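Local coordinates for protein LRIM1 (Anopheles gambiae, PDB 3O53), which forms a heterodimeric complex with the leucine-rich repeat protein APL1C that regulates complement-like immunity in the mosquito, this chain being its leucine-rich repeat domain, at residues A[8-13]-A[35-40]; A[28-33]-A[54-59]; A[83-88]-A[102-107]; A[15-20]-A[42-47]; A[72-77]-A[93-98]. All coordinates share one frame; numbering follows the deposited sequence.

Contact 1. Residues A[8-13]-A[35-40]; sequences NGNRYK and NVKELD
The Tyr12 ring meets Val36 and Asn35 at about a right angle. Val36 CG2 lies 4.2 Å from the ring centroid, an off-centre CH-pi contact, while Asn35 O sits at the ring edge, in its plane. With CG anti to the backbone N (chi1 -169°), the Asn35 amide comes near Tyr12. Asn35 ND2 gives two hydrogen bonds, to Tyr12 OH at 3.0 Å and to Gly9 O at 3.1 Å; the donor stands above the Gly9 carbonyl plane. Strands 11-15 and 38-40 pair in parallel at the N-terminal end of the leucine-rich repeat solenoid, beside antiparallel strand 4-8. Asn10 O accepts from Lys37 N and Glu38 N. Tyr12 N bonds to Glu38 O (2.9 Å). Tyr12 and Leu39 face the interior, where both touch Leu29 of helix 22-30. On the other face, Lys13 runs beside Asp40, with CD 3.2 Å from OD2. Asp40 OD1 is hydrogen-bonded to Ser42 OG. One water joins Asn10 OD1 to Glu38 OE2, another Asn10 ND2 to Lys37 NZ.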
# COMPACT_ATOMS: atom_id res chain seq x y z
N ASN A 8 -17.21 1.70 28.73
CA ASN A 8 -18.48 1.97 28.06
C ASN A 8 -19.00 0.68 27.42
O ASN A 8 -18.54 0.27 26.36
CB ASN A 8 -18.29 3.04 26.98
CG ASN A 8 -19.52 3.21 26.11
OD1 ASN A 8 -20.62 3.44 26.61
ND2 ASN A 8 -19.35 3.09 24.80
N GLY A 9 -19.97 0.05 28.08
CA GLY A 9 -20.48 -1.23 27.62
C GLY A 9 -19.37 -2.26 27.61
O GLY A 9 -18.78 -2.55 28.65
N ASN A 10 -19.08 -2.81 26.43
CA ASN A 10 -18.05 -3.84 26.31
C ASN A 10 -16.74 -3.30 25.74
O ASN A 10 -15.93 -4.06 25.20
CB ASN A 10 -18.56 -5.01 25.46
CG ASN A 10 -18.88 -4.59 24.02
OD1 ASN A 10 -18.56 -3.49 23.59
ND2 ASN A 10 -19.52 -5.49 23.29
N ARG A 11 -16.53 -2.00 25.88
CA ARG A 11 -15.29 -1.41 25.40
C ARG A 11 -14.59 -0.67 26.54
O ARG A 11 -15.18 0.17 27.21
CB ARG A 11 -15.53 -0.49 24.20
CG ARG A 11 -16.07 0.89 24.53
CD ARG A 11 -16.24 1.72 23.27
NE ARG A 11 -17.12 1.06 22.30
CZ ARG A 11 -17.47 1.59 21.13
NH1 ARG A 11 -17.02 2.79 20.78
NH2 ARG A 11 -18.27 0.92 20.31
N TYR A 12 -13.33 -1.03 26.76
CA TYR A 12 -12.55 -0.51 27.87
C TYR A 12 -11.35 0.29 27.37
O TYR A 12 -10.82 0.02 26.29
CB TYR A 12 -12.02 -1.67 28.72
CG TYR A 12 -13.09 -2.49 29.40
CD1 TYR A 12 -13.28 -2.41 30.77
CD2 TYR A 12 -13.87 -3.38 28.68
CE1 TYR A 12 -14.23 -3.17 31.41
CE2 TYR A 12 -14.84 -4.14 29.30
CZ TYR A 12 -15.01 -4.03 30.67
OH TYR A 12 -15.96 -4.79 31.31
N LYS A 13 -10.93 1.26 28.18
CA LYS A 13 -9.80 2.10 27.84
C LYS A 13 -8.94 2.27 29.08
O LYS A 13 -9.47 2.43 30.18
CB LYS A 13 -10.29 3.45 27.32
CG LYS A 13 -9.21 4.49 27.04
CD LYS A 13 -9.72 5.55 26.07
CE LYS A 13 -9.08 6.91 26.30
NZ LYS A 13 -7.60 6.90 26.17
N ASN A 35 -16.47 -9.67 29.24
CA ASN A 35 -17.10 -8.49 28.67
C ASN A 35 -16.15 -7.59 27.88
O ASN A 35 -16.55 -6.52 27.42
CB ASN A 35 -17.73 -7.66 29.78
CG ASN A 35 -18.61 -6.57 29.24
OD1 ASN A 35 -19.34 -6.77 28.27
ND2 ASN A 35 -18.55 -5.40 29.86
N VAL A 36 -14.90 -8.02 27.71
CA VAL A 36 -13.91 -7.19 27.01
C VAL A 36 -13.90 -7.49 25.51
O VAL A 36 -13.25 -8.44 25.06
CB VAL A 36 -12.49 -7.38 27.59
CG1 VAL A 36 -11.49 -6.48 26.86
CG2 VAL A 36 -12.49 -7.10 29.08
N LYS A 37 -14.63 -6.68 24.76
CA LYS A 37 -14.67 -6.81 23.31
C LYS A 37 -13.67 -5.86 22.65
O LYS A 37 -13.09 -6.17 21.62
CB LYS A 37 -16.08 -6.53 22.78
CG LYS A 37 -16.12 -6.29 21.27
CD LYS A 37 -17.53 -6.10 20.74
CE LYS A 37 -18.33 -7.39 20.76
NZ LYS A 37 -19.52 -7.31 19.86
N GLU A 38 -13.48 -4.69 23.23
CA GLU A 38 -12.50 -3.76 22.69
C GLU A 38 -11.65 -3.22 23.83
O GLU A 38 -12.17 -2.88 24.89
CB GLU A 38 -13.20 -2.61 21.95
CG GLU A 38 -14.20 -3.09 20.89
CD GLU A 38 -14.67 -1.98 19.95
OE1 GLU A 38 -14.07 -0.88 19.97
OE2 GLU A 38 -15.63 -2.22 19.19
N LEU A 39 -10.34 -3.19 23.63
CA LEU A 39 -9.42 -2.62 24.61
C LEU A 39 -8.60 -1.53 23.94
O LEU A 39 -7.97 -1.75 22.91
CB LEU A 39 -8.50 -3.69 25.19
CG LEU A 39 -7.48 -3.17 26.21
CD1 LEU A 39 -8.18 -2.48 27.36
CD2 LEU A 39 -6.57 -4.30 26.73
N ASP A 40 -8.58 -0.36 24.56
CA ASP A 40 -7.87 0.79 24.03
C ASP A 40 -6.74 1.19 24.97
O ASP A 40 -6.98 1.63 26.09
CB ASP A 40 -8.84 1.96 23.83
CG ASP A 40 -8.16 3.20 23.30
OD1 ASP A 40 -6.99 3.11 22.88
OD2 ASP A 40 -8.80 4.28 23.31
O HOH W 1 -18.36 -2.49 20.84
O HOH W 2 -20.51 -4.36 20.57
O HOH W 3 -6.06 4.49 26.02

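Contact 2. Residues A[28-33]-A[54-59]; sequences SLRQSA and LAPFTK
The chain leaving helix 22-30 comes nearest the type I turn Leu54 to Phe57 at Ala33 and Phe57, whose CA atoms are 5.2 Å apart. No hydrogen bond crosses between 28-33 and 54-59. This is the side of the leucine-rich repeat solenoid away from the long array that holds strands 11-15 and 38-40. Here the two segments meet mainly through apolar groups. The Phe57 ring lies between the two backbones. With CG anti to the carbonyl carbon (chi1 -57°), it comes to lie against 28-33. Leu29 crosses the ring at about a right angle, with CD2 3.6 Å from CZ. Ala33 CB approaches the neighbouring part of the ring, 3.7 Å from CD1. The backbone of Arg30 also takes part, its CA lying 3.7 Å from Phe57 CE1. Val36 touches both Leu29 and Phe57, which ties this layer to the strand side. Toward the surface, Arg30 stretches out from CG to NE and crosses Pro56. Pro56 CB lies over one face of the guanidinium, offset toward its rim, and is 3.6 Å from Arg30 NE.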
# COMPACT_ATOMS: atom_id res chain seq x y z
N SER A 28 -6.79 -6.52 36.89
CA SER A 28 -8.06 -5.89 37.20
C SER A 28 -9.04 -6.12 36.06
O SER A 28 -10.20 -6.48 36.28
CB SER A 28 -7.88 -4.39 37.42
OG SER A 28 -6.84 -4.13 38.33
N LEU A 29 -8.57 -5.90 34.83
CA LEU A 29 -9.42 -6.05 33.66
C LEU A 29 -9.90 -7.49 33.54
O LEU A 29 -11.04 -7.74 33.17
CB LEU A 29 -8.66 -5.64 32.39
CG LEU A 29 -9.53 -5.21 31.20
CD1 LEU A 29 -10.17 -3.86 31.47
CD2 LEU A 29 -8.70 -5.16 29.92
N ARG A 30 -9.02 -8.44 33.87
CA ARG A 30 -9.34 -9.85 33.73
C ARG A 30 -10.55 -10.23 34.59
O ARG A 30 -11.20 -11.25 34.34
CB ARG A 30 -8.13 -10.72 34.10
CG ARG A 30 -8.41 -12.21 34.05
CD ARG A 30 -7.12 -13.01 34.12
NE ARG A 30 -7.36 -14.44 33.96
CZ ARG A 30 -6.40 -15.35 33.80
NH1 ARG A 30 -5.12 -14.99 33.78
NH2 ARG A 30 -6.72 -16.63 33.66
N GLN A 31 -10.83 -9.42 35.61
CA GLN A 31 -11.98 -9.63 36.50
C GLN A 31 -13.30 -9.64 35.72
O GLN A 31 -14.27 -10.26 36.13
CB GLN A 31 -12.04 -8.52 37.55
CG GLN A 31 -10.78 -8.38 38.36
CD GLN A 31 -10.58 -9.56 39.28
OE1 GLN A 31 -9.89 -10.52 38.94
NE2 GLN A 31 -11.19 -9.49 40.46
N SER A 32 -13.31 -8.91 34.60
CA SER A 32 -14.48 -8.84 33.73
C SER A 32 -14.08 -9.18 32.29
O SER A 32 -14.55 -8.56 31.34
CB SER A 32 -15.08 -7.43 33.78
OG SER A 32 -14.11 -6.45 33.43
N ALA A 33 -13.23 -10.20 32.15
CA ALA A 33 -12.64 -10.56 30.87
C ALA A 33 -13.67 -10.93 29.80
O ALA A 33 -13.46 -10.69 28.61
CB ALA A 33 -11.67 -11.71 31.06
N LEU A 54 -2.62 -10.86 27.08
CA LEU A 54 -3.94 -10.63 26.52
C LEU A 54 -4.72 -11.93 26.33
O LEU A 54 -5.90 -11.90 25.99
CB LEU A 54 -3.81 -9.89 25.19
CG LEU A 54 -3.09 -8.55 25.32
CD1 LEU A 54 -2.70 -8.00 23.96
CD2 LEU A 54 -3.97 -7.56 26.07
N ALA A 55 -4.06 -13.05 26.57
CA ALA A 55 -4.66 -14.36 26.33
C ALA A 55 -6.02 -14.54 27.02
O ALA A 55 -6.93 -15.13 26.44
CB ALA A 55 -3.71 -15.47 26.76
N PRO A 56 -6.17 -14.06 28.26
CA PRO A 56 -7.42 -14.32 28.99
C PRO A 56 -8.64 -13.57 28.44
O PRO A 56 -9.76 -13.83 28.87
CB PRO A 56 -7.10 -13.86 30.41
CG PRO A 56 -5.95 -12.92 30.25
CD PRO A 56 -5.14 -13.51 29.16
N PHE A 57 -8.43 -12.67 27.49
CA PHE A 57 -9.54 -11.89 26.94
C PHE A 57 -10.03 -12.53 25.64
O PHE A 57 -9.73 -12.06 24.55
CB PHE A 57 -9.10 -10.45 26.73
CG PHE A 57 -8.61 -9.80 28.00
CD1 PHE A 57 -9.51 -9.47 29.01
CD2 PHE A 57 -7.26 -9.55 28.20
CE1 PHE A 57 -9.06 -8.88 30.18
CE2 PHE A 57 -6.81 -8.97 29.37
CZ PHE A 57 -7.72 -8.63 30.37
N THR A 58 -10.80 -13.60 25.79
CA THR A 58 -11.15 -14.48 24.68
C THR A 58 -12.21 -13.90 23.76
O THR A 58 -12.49 -14.46 22.70
CB THR A 58 -11.65 -15.85 25.19
OG1 THR A 58 -12.72 -15.65 26.13
CG2 THR A 58 -10.53 -16.61 25.87
N LYS A 59 -12.83 -12.80 24.19
CA LYS A 59 -13.83 -12.12 23.37
C LYS A 59 -13.29 -10.83 22.76
O LYS A 59 -14.01 -10.09 22.10
CB LYS A 59 -15.08 -11.83 24.21
CG LYS A 59 -15.84 -13.07 24.66
CD LYS A 59 -16.21 -13.96 23.48
CE LYS A 59 -17.06 -15.14 23.91
NZ LYS A 59 -18.41 -14.73 24.38

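Contact 3. Residues A[83-88]-A[102-107]; sequences RTLDLN and ETLHAA. With NAG (2-acetamido-2-deoxy-beta-D-glucopyranose), chain C.
Leu85 and Leu104 lie side by side on the tightly packed face, with Leu85 CD2 3.7 Å from Leu104 CD1. Leu87 continues this layer, its CD2 3.6 Å from Ala106 CB. Strand 91-97 lies behind them: Val97 touches Leu85, and Leu95 touches Leu104 and Ala106. Strands 84-86 and 103-105 are neighbours in the parallel array of the leucine-rich repeat solenoid, 3° from parallel. Their backbone bonds begin at Arg83 O, which accepts from both Glu102 N and Thr103 N. Just past the strands, Asn88 OD1 accepts from Ala107 N at 2.9 Å, the donor tilted 28° from the carbonyl plane. Asp86 OD1 accepts from Asn88 N, two residues on, in an Asx turn.

The opposite face is looser and more polar. Thr84 and Thr103 run side by side with no closer approach than 4.1 Å, between Thr84 OG1 and Thr103 CB. Asp86 OD2 accepts from N2 of the N-linked glycan sugar at 2.9 Å. Next to it, His105 stacks on Tyr126, and a water links its ND1 to Asn88 OD1. At the exposed end, Arg83 NH2 makes a salt bridge of 3.3 Å to Glu102 OE1, the guanidinium and carboxylate planes 85° apart. Arg83 NH1 also pairs with Glu61.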
# COMPACT_ATOMS: atom_id res chain seq x y z
N ARG A 83 -9.90 -8.99 15.55
CA ARG A 83 -10.34 -8.63 14.20
C ARG A 83 -9.72 -7.31 13.76
O ARG A 83 -9.44 -7.11 12.58
CB ARG A 83 -11.88 -8.50 14.15
CG ARG A 83 -12.62 -9.76 14.54
CD ARG A 83 -14.12 -9.52 14.71
NE ARG A 83 -14.79 -9.31 13.43
CZ ARG A 83 -16.08 -8.99 13.29
NH1 ARG A 83 -16.85 -8.84 14.36
NH2 ARG A 83 -16.59 -8.83 12.07
N THR A 84 -9.52 -6.40 14.69
CA THR A 84 -9.01 -5.08 14.35
C THR A 84 -7.85 -4.77 15.28
O THR A 84 -7.97 -4.90 16.48
CB THR A 84 -10.11 -4.01 14.50
OG1 THR A 84 -11.20 -4.34 13.64
CG2 THR A 84 -9.59 -2.63 14.11
N LEU A 85 -6.72 -4.40 14.69
CA LEU A 85 -5.53 -4.06 15.46
C LEU A 85 -5.01 -2.74 14.96
O LEU A 85 -4.76 -2.58 13.78
CB LEU A 85 -4.46 -5.14 15.27
CG LEU A 85 -3.12 -4.87 15.95
CD1 LEU A 85 -3.29 -4.82 17.47
CD2 LEU A 85 -2.12 -5.94 15.56
N ASP A 86 -4.82 -1.79 15.87
CA ASP A 86 -4.24 -0.50 15.49
C ASP A 86 -2.97 -0.24 16.31
O ASP A 86 -3.04 -0.04 17.51
CB ASP A 86 -5.26 0.61 15.71
CG ASP A 86 -4.75 1.98 15.26
OD1 ASP A 86 -3.53 2.16 15.09
OD2 ASP A 86 -5.59 2.89 15.08
N LEU A 87 -1.81 -0.25 15.66
CA LEU A 87 -0.58 0.12 16.34
C LEU A 87 0.10 1.28 15.63
O LEU A 87 1.32 1.43 15.69
CB LEU A 87 0.39 -1.06 16.43
CG LEU A 87 0.89 -1.61 15.10
CD1 LEU A 87 2.34 -2.07 15.21
CD2 LEU A 87 -0.03 -2.74 14.66
N ASN A 88 -0.69 2.11 14.95
CA ASN A 88 -0.19 3.33 14.34
C ASN A 88 0.70 4.08 15.32
O ASN A 88 0.39 4.18 16.50
CB ASN A 88 -1.35 4.26 13.93
CG ASN A 88 -2.08 3.79 12.68
OD1 ASN A 88 -1.63 2.90 11.97
ND2 ASN A 88 -3.22 4.42 12.40
N GLU A 102 -9.01 -8.60 10.26
CA GLU A 102 -9.73 -8.06 9.12
C GLU A 102 -9.17 -6.68 8.80
O GLU A 102 -9.12 -6.29 7.64
CB GLU A 102 -11.23 -7.95 9.43
CG GLU A 102 -11.89 -9.28 9.80
CD GLU A 102 -13.37 -9.14 10.16
OE1 GLU A 102 -13.82 -8.01 10.48
OE2 GLU A 102 -14.08 -10.16 10.15
N THR A 103 -8.75 -5.95 9.82
CA THR A 103 -8.25 -4.59 9.64
C THR A 103 -6.99 -4.36 10.45
O THR A 103 -6.99 -4.54 11.66
CB THR A 103 -9.31 -3.54 10.06
OG1 THR A 103 -10.47 -3.68 9.24
CG2 THR A 103 -8.76 -2.13 9.91
N LEU A 104 -5.92 -3.97 9.77
CA LEU A 104 -4.62 -3.84 10.41
C LEU A 104 -4.08 -2.44 10.14
O LEU A 104 -3.69 -2.11 9.02
CB LEU A 104 -3.65 -4.89 9.86
CG LEU A 104 -2.25 -4.94 10.47
CD1 LEU A 104 -2.36 -5.19 11.95
CD2 LEU A 104 -1.40 -6.02 9.80
N HIS A 105 -4.09 -1.60 11.16
CA HIS A 105 -3.54 -0.26 11.08
C HIS A 105 -2.17 -0.28 11.70
O HIS A 105 -2.04 -0.48 12.90
CB HIS A 105 -4.43 0.72 11.84
CG HIS A 105 -5.70 1.06 11.14
ND1 HIS A 105 -5.74 1.94 10.08
CD2 HIS A 105 -6.97 0.64 11.33
CE1 HIS A 105 -6.98 2.05 9.65
NE2 HIS A 105 -7.75 1.27 10.39
N ALA A 106 -1.14 -0.06 10.90
CA ALA A 106 0.22 -0.11 11.43
C ALA A 106 1.12 0.86 10.68
O ALA A 106 2.27 0.55 10.37
CB ALA A 106 0.77 -1.53 11.34
N ALA A 107 0.59 2.04 10.40
CA ALA A 107 1.36 3.09 9.76
C ALA A 107 2.33 3.70 10.76
O ALA A 107 2.11 3.65 11.97
CB ALA A 107 0.40 4.18 9.21
C1 NAG C . -7.00 4.11 18.30
C2 NAG C . -8.13 4.35 17.31
C3 NAG C . -7.88 5.65 16.55
C4 NAG C . -7.59 6.79 17.51
C5 NAG C . -6.49 6.42 18.49
C6 NAG C . -6.30 7.53 19.51
C7 NAG C . -9.19 2.45 16.20
C8 NAG C . -9.00 1.40 15.16
N2 NAG C . -8.16 3.27 16.36
O3 NAG C . -8.99 5.91 15.73
O4 NAG C . -7.17 7.90 16.76
O5 NAG C . -6.83 5.22 19.15
O6 NAG C . -7.48 7.68 20.26
O7 NAG C . -10.24 2.53 16.85
O HOH W 4 -3.32 3.37 9.61

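Contact 4. Residues A[15-20]-A[42-47]; sequences EKVTDS and SGNPLS. With NAG (2-acetamido-2-deoxy-beta-D-glucopyranose), chain C.
Asp19 grips Ser47 with both carboxylate oxygens. OD1 accepts from Ser47 N on its syn lone pair, at 2.8 Å and nearly straight (173°). OD2 accepts from Ser47 OG at 2.6 Å, met from above the carboxylate plane. A water adds a bridge from Asp19 N to Pro45 O. At the other end, Asn44 OD1 accepts from Val17 N at 3.3 Å, the donor 60° out of the carbonyl plane. Asn44 ND2 donates to the backbone oxygens of Leu41 and Ile14, so the buried amide spans two turns of the chain, as ladder asparagines do in leucine-rich repeats. Van der Waals contacts add to this. Val17 CG2 presses on the Asn44 amide, 3.2 Å from CG, and reaches Leu46 CD2 at 4.0 Å. Pro45 CD rests 3.1 Å from Val17 O. These two loops run in nearly the same direction. One leads from strand 11-15 to helix 22-30, the other from strand 38-40 to helix 51-54.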
# COMPACT_ATOMS: atom_id res chain seq x y z
N GLU A 15 -5.58 4.32 30.80
CA GLU A 15 -4.68 5.46 30.69
C GLU A 15 -3.73 5.52 31.88
O GLU A 15 -3.99 4.93 32.93
CB GLU A 15 -5.47 6.76 30.61
CG GLU A 15 -6.54 6.79 29.53
CD GLU A 15 -7.25 8.12 29.45
OE1 GLU A 15 -8.45 8.14 29.11
OE2 GLU A 15 -6.61 9.15 29.73
N LYS A 16 -2.64 6.25 31.71
CA LYS A 16 -1.67 6.43 32.78
C LYS A 16 -1.10 5.09 33.24
O LYS A 16 -0.87 4.88 34.43
CB LYS A 16 -2.30 7.18 33.96
CG LYS A 16 -2.84 8.55 33.57
CD LYS A 16 -3.16 9.41 34.78
CE LYS A 16 -3.45 10.84 34.35
NZ LYS A 16 -3.86 11.71 35.49
N VAL A 17 -0.88 4.19 32.28
CA VAL A 17 -0.22 2.91 32.55
C VAL A 17 1.23 2.96 32.09
O VAL A 17 1.62 3.84 31.33
CB VAL A 17 -0.91 1.74 31.84
CG1 VAL A 17 -2.28 1.50 32.41
CG2 VAL A 17 -0.98 2.00 30.33
N THR A 18 2.02 2.00 32.55
CA THR A 18 3.43 1.93 32.22
C THR A 18 3.81 0.47 32.12
O THR A 18 3.02 -0.41 32.46
CB THR A 18 4.29 2.58 33.32
OG1 THR A 18 4.36 1.71 34.45
CG2 THR A 18 3.72 3.91 33.75
N ASP A 19 5.02 0.19 31.65
CA ASP A 19 5.51 -1.18 31.61
C ASP A 19 5.42 -1.81 33.01
O ASP A 19 5.19 -3.01 33.15
CB ASP A 19 6.95 -1.22 31.11
CG ASP A 19 7.08 -0.74 29.67
OD1 ASP A 19 6.08 -0.81 28.92
OD2 ASP A 19 8.19 -0.30 29.30
N SER A 20 5.61 -1.01 34.05
CA SER A 20 5.69 -1.54 35.41
C SER A 20 4.31 -1.79 36.02
O SER A 20 4.16 -2.61 36.92
CB SER A 20 6.51 -0.61 36.31
OG SER A 20 5.89 0.65 36.47
N SER A 42 -4.15 3.24 23.83
CA SER A 42 -3.44 4.27 23.08
C SER A 42 -2.93 5.40 23.97
O SER A 42 -3.51 5.68 25.02
CB SER A 42 -4.35 4.85 22.00
OG SER A 42 -5.61 5.21 22.53
N GLY A 43 -1.84 6.03 23.55
CA GLY A 43 -1.36 7.24 24.20
C GLY A 43 -0.39 7.01 25.35
O GLY A 43 0.20 7.96 25.87
N ASN A 44 -0.21 5.76 25.75
CA ASN A 44 0.66 5.44 26.87
C ASN A 44 2.11 5.25 26.44
O ASN A 44 2.41 5.27 25.24
CB ASN A 44 0.14 4.19 27.56
CG ASN A 44 -1.18 4.45 28.27
OD1 ASN A 44 -1.25 5.25 29.20
ND2 ASN A 44 -2.23 3.77 27.82
N PRO A 45 3.01 5.09 27.41
CA PRO A 45 4.43 4.84 27.16
C PRO A 45 4.79 3.36 27.17
O PRO A 45 5.92 3.01 27.50
CB PRO A 45 5.11 5.53 28.33
CG PRO A 45 4.12 5.43 29.45
CD PRO A 45 2.75 5.35 28.84
N LEU A 46 3.84 2.49 26.83
CA LEU A 46 4.10 1.06 26.81
C LEU A 46 5.16 0.73 25.77
O LEU A 46 5.07 1.15 24.62
CB LEU A 46 2.82 0.28 26.52
CG LEU A 46 1.71 0.44 27.55
CD1 LEU A 46 0.45 -0.29 27.11
CD2 LEU A 46 2.18 -0.06 28.91
N SER A 47 6.17 -0.04 26.18
CA SER A 47 7.26 -0.40 25.29
C SER A 47 7.13 -1.84 24.83
O SER A 47 7.86 -2.29 23.95
CB SER A 47 8.61 -0.21 25.99
OG SER A 47 8.81 -1.22 26.97
C1 NAG C . -7.00 4.11 18.30
C2 NAG C . -8.13 4.35 17.31
C3 NAG C . -7.88 5.65 16.55
C4 NAG C . -7.59 6.79 17.51
C5 NAG C . -6.49 6.42 18.49
C6 NAG C . -6.30 7.53 19.51
C7 NAG C . -9.19 2.45 16.20
C8 NAG C . -9.00 1.40 15.16
N2 NAG C . -8.16 3.27 16.36
O3 NAG C . -8.99 5.91 15.73
O4 NAG C . -7.17 7.90 16.76
O5 NAG C . -6.83 5.22 19.15
O6 NAG C . -7.48 7.68 20.26
O7 NAG C . -10.24 2.53 16.85
O HOH W 5 6.27 2.35 30.31

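Contact 5. Residues A[72-77]-A[93-98]; sequences ETLDLE and QELLVG
Leu96 meets Thr73, Asp75 and Glu77 on one face of two parallel strands, 73-76 and 94-97. They belong to a short three-stranded parallel sheet, completed by strand 113-116, in the leucine-rich repeat solenoid. This sheet is separate from the long strand array that holds strand 84-86. With chi1 at -55°, CG of Leu96 is anti to the carbonyl carbon and beside the backbone N. Of its two methyl groups, CD1 lies 3.8 Å from Thr73 CG2, and CD2 lies 3.7 Å from Glu77 OE1. On the other face, Leu74 and Leu95 lie side by side, with CD2 of Leu74 4.1 Å from CD1 of Leu95. This face looks into the solenoid, where Leu76 touches Leu85 and Leu74 touches Ile49 and Leu65.

The backbone sets this register. Glu72 O accepts from both Gln93 N and Glu94 N. Leu74 N bonds to Glu94 O, Leu96 N to Leu74 O, and Leu76 N to Leu96 O. Beyond Leu76 the pairing gives way to water. Asp75 OD1 accepts from Glu77 N at 3.1 Å, an Asx turn. One water joins Glu77 OE1 to Val97 O. Gly98 CA lies 3.4 Å from Glu77 O, with no CB to crowd that oxygen. A second water accepts from Gly98 N at 2.8 Å and lies 2.6 Å from Leu76 O.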
# COMPACT_ATOMS: atom_id res chain seq x y z
N GLU A 72 10.82 -3.40 18.32
CA GLU A 72 11.18 -4.75 17.92
C GLU A 72 9.96 -5.56 17.48
O GLU A 72 9.22 -5.13 16.61
CB GLU A 72 11.93 -5.46 19.05
CG GLU A 72 13.32 -4.89 19.30
CD GLU A 72 14.04 -5.57 20.46
OE1 GLU A 72 15.28 -5.65 20.42
OE2 GLU A 72 13.36 -6.03 21.40
N THR A 73 9.73 -6.72 18.10
CA THR A 73 8.68 -7.63 17.64
C THR A 73 7.38 -7.48 18.43
O THR A 73 7.37 -7.51 19.66
CB THR A 73 9.17 -9.09 17.71
OG1 THR A 73 10.26 -9.27 16.80
CG2 THR A 73 8.05 -10.05 17.33
N LEU A 74 6.27 -7.30 17.71
CA LEU A 74 4.94 -7.34 18.31
C LEU A 74 4.25 -8.60 17.80
O LEU A 74 3.81 -8.67 16.65
CB LEU A 74 4.11 -6.10 17.92
CG LEU A 74 2.67 -6.14 18.44
CD1 LEU A 74 2.67 -6.31 19.96
CD2 LEU A 74 1.87 -4.91 18.04
N ASP A 75 4.18 -9.62 18.66
CA ASP A 75 3.67 -10.92 18.26
C ASP A 75 2.35 -11.19 18.93
O ASP A 75 2.29 -11.51 20.11
CB ASP A 75 4.67 -12.03 18.60
CG ASP A 75 4.26 -13.39 18.05
OD1 ASP A 75 3.07 -13.56 17.69
OD2 ASP A 75 5.12 -14.29 17.98
N LEU A 76 1.27 -11.05 18.17
CA LEU A 76 -0.07 -11.28 18.69
C LEU A 76 -0.77 -12.34 17.86
O LEU A 76 -1.99 -12.35 17.75
CB LEU A 76 -0.87 -9.99 18.63
CG LEU A 76 -0.22 -8.83 19.38
CD1 LEU A 76 -1.10 -7.60 19.26
CD2 LEU A 76 0.02 -9.20 20.84
N GLU A 77 0.02 -13.24 17.28
CA GLU A 77 -0.50 -14.27 16.40
C GLU A 77 -1.47 -15.18 17.15
O GLU A 77 -2.40 -15.74 16.56
CB GLU A 77 0.65 -15.10 15.83
CG GLU A 77 0.24 -16.11 14.78
CD GLU A 77 1.43 -16.82 14.15
OE1 GLU A 77 2.40 -16.13 13.76
OE2 GLU A 77 1.39 -18.06 14.04
N GLN A 93 9.23 -3.27 14.55
CA GLN A 93 10.02 -3.72 13.41
C GLN A 93 9.45 -4.98 12.78
O GLN A 93 9.46 -5.13 11.57
CB GLN A 93 11.47 -3.97 13.85
CG GLN A 93 12.15 -2.73 14.41
CD GLN A 93 13.60 -2.96 14.77
OE1 GLN A 93 13.95 -3.99 15.33
NE2 GLN A 93 14.46 -1.99 14.46
N GLU A 94 8.94 -5.91 13.60
CA GLU A 94 8.35 -7.12 13.06
C GLU A 94 7.01 -7.39 13.71
O GLU A 94 6.87 -7.35 14.92
CB GLU A 94 9.29 -8.32 13.25
CG GLU A 94 10.69 -8.09 12.70
CD GLU A 94 11.54 -9.35 12.75
OE1 GLU A 94 10.99 -10.44 12.52
OE2 GLU A 94 12.76 -9.23 13.01
N LEU A 95 6.01 -7.68 12.89
CA LEU A 95 4.64 -7.76 13.35
C LEU A 95 4.04 -9.10 12.94
O LEU A 95 4.18 -9.51 11.79
CB LEU A 95 3.84 -6.60 12.72
CG LEU A 95 2.32 -6.56 12.83
CD1 LEU A 95 1.92 -6.54 14.30
CD2 LEU A 95 1.77 -5.34 12.07
N LEU A 96 3.38 -9.77 13.87
CA LEU A 96 2.68 -11.01 13.57
C LEU A 96 1.27 -10.97 14.14
O LEU A 96 1.07 -10.65 15.30
CB LEU A 96 3.41 -12.21 14.18
CG LEU A 96 4.89 -12.37 13.82
CD1 LEU A 96 5.74 -11.46 14.68
CD2 LEU A 96 5.34 -13.83 13.98
N VAL A 97 0.28 -11.31 13.32
CA VAL A 97 -1.09 -11.28 13.78
C VAL A 97 -1.84 -12.55 13.39
O VAL A 97 -1.34 -13.36 12.61
CB VAL A 97 -1.81 -10.00 13.27
CG1 VAL A 97 -1.00 -8.78 13.69
CG2 VAL A 97 -1.97 -10.04 11.76
N GLY A 98 -3.03 -12.72 13.96
CA GLY A 98 -3.75 -13.98 13.92
C GLY A 98 -4.74 -14.14 12.78
O GLY A 98 -4.80 -13.31 11.87
O HOH W 6 -3.98 -11.42 16.29
O HOH W 7 1.31 -14.53 11.97

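In the fold
All five contacts join turns of one solenoid. The leucine faces of contacts 3 and 5 are buried, as are Tyr12, Leu39, Leu29 and Phe57 of contacts 1 and 2; the charged and polar faces and ends lie nearer the surface. Contacts 1 and 3 pair strands of the same array, with centres about 17 Å apart. Contact 5 pairs strands of the second sheet and packs against contact 3, so the two enclose the interior between them. Contact 2 touches contact 1. It has no hydrogen bond between its segments, whereas the strand contacts are held by backbone hydrogen bonds. Contact 4 continues the chain from contact 1 into loops, where side chains make the hydrogen bonds. Contacts 3 and 4 both touch the glycan sugar.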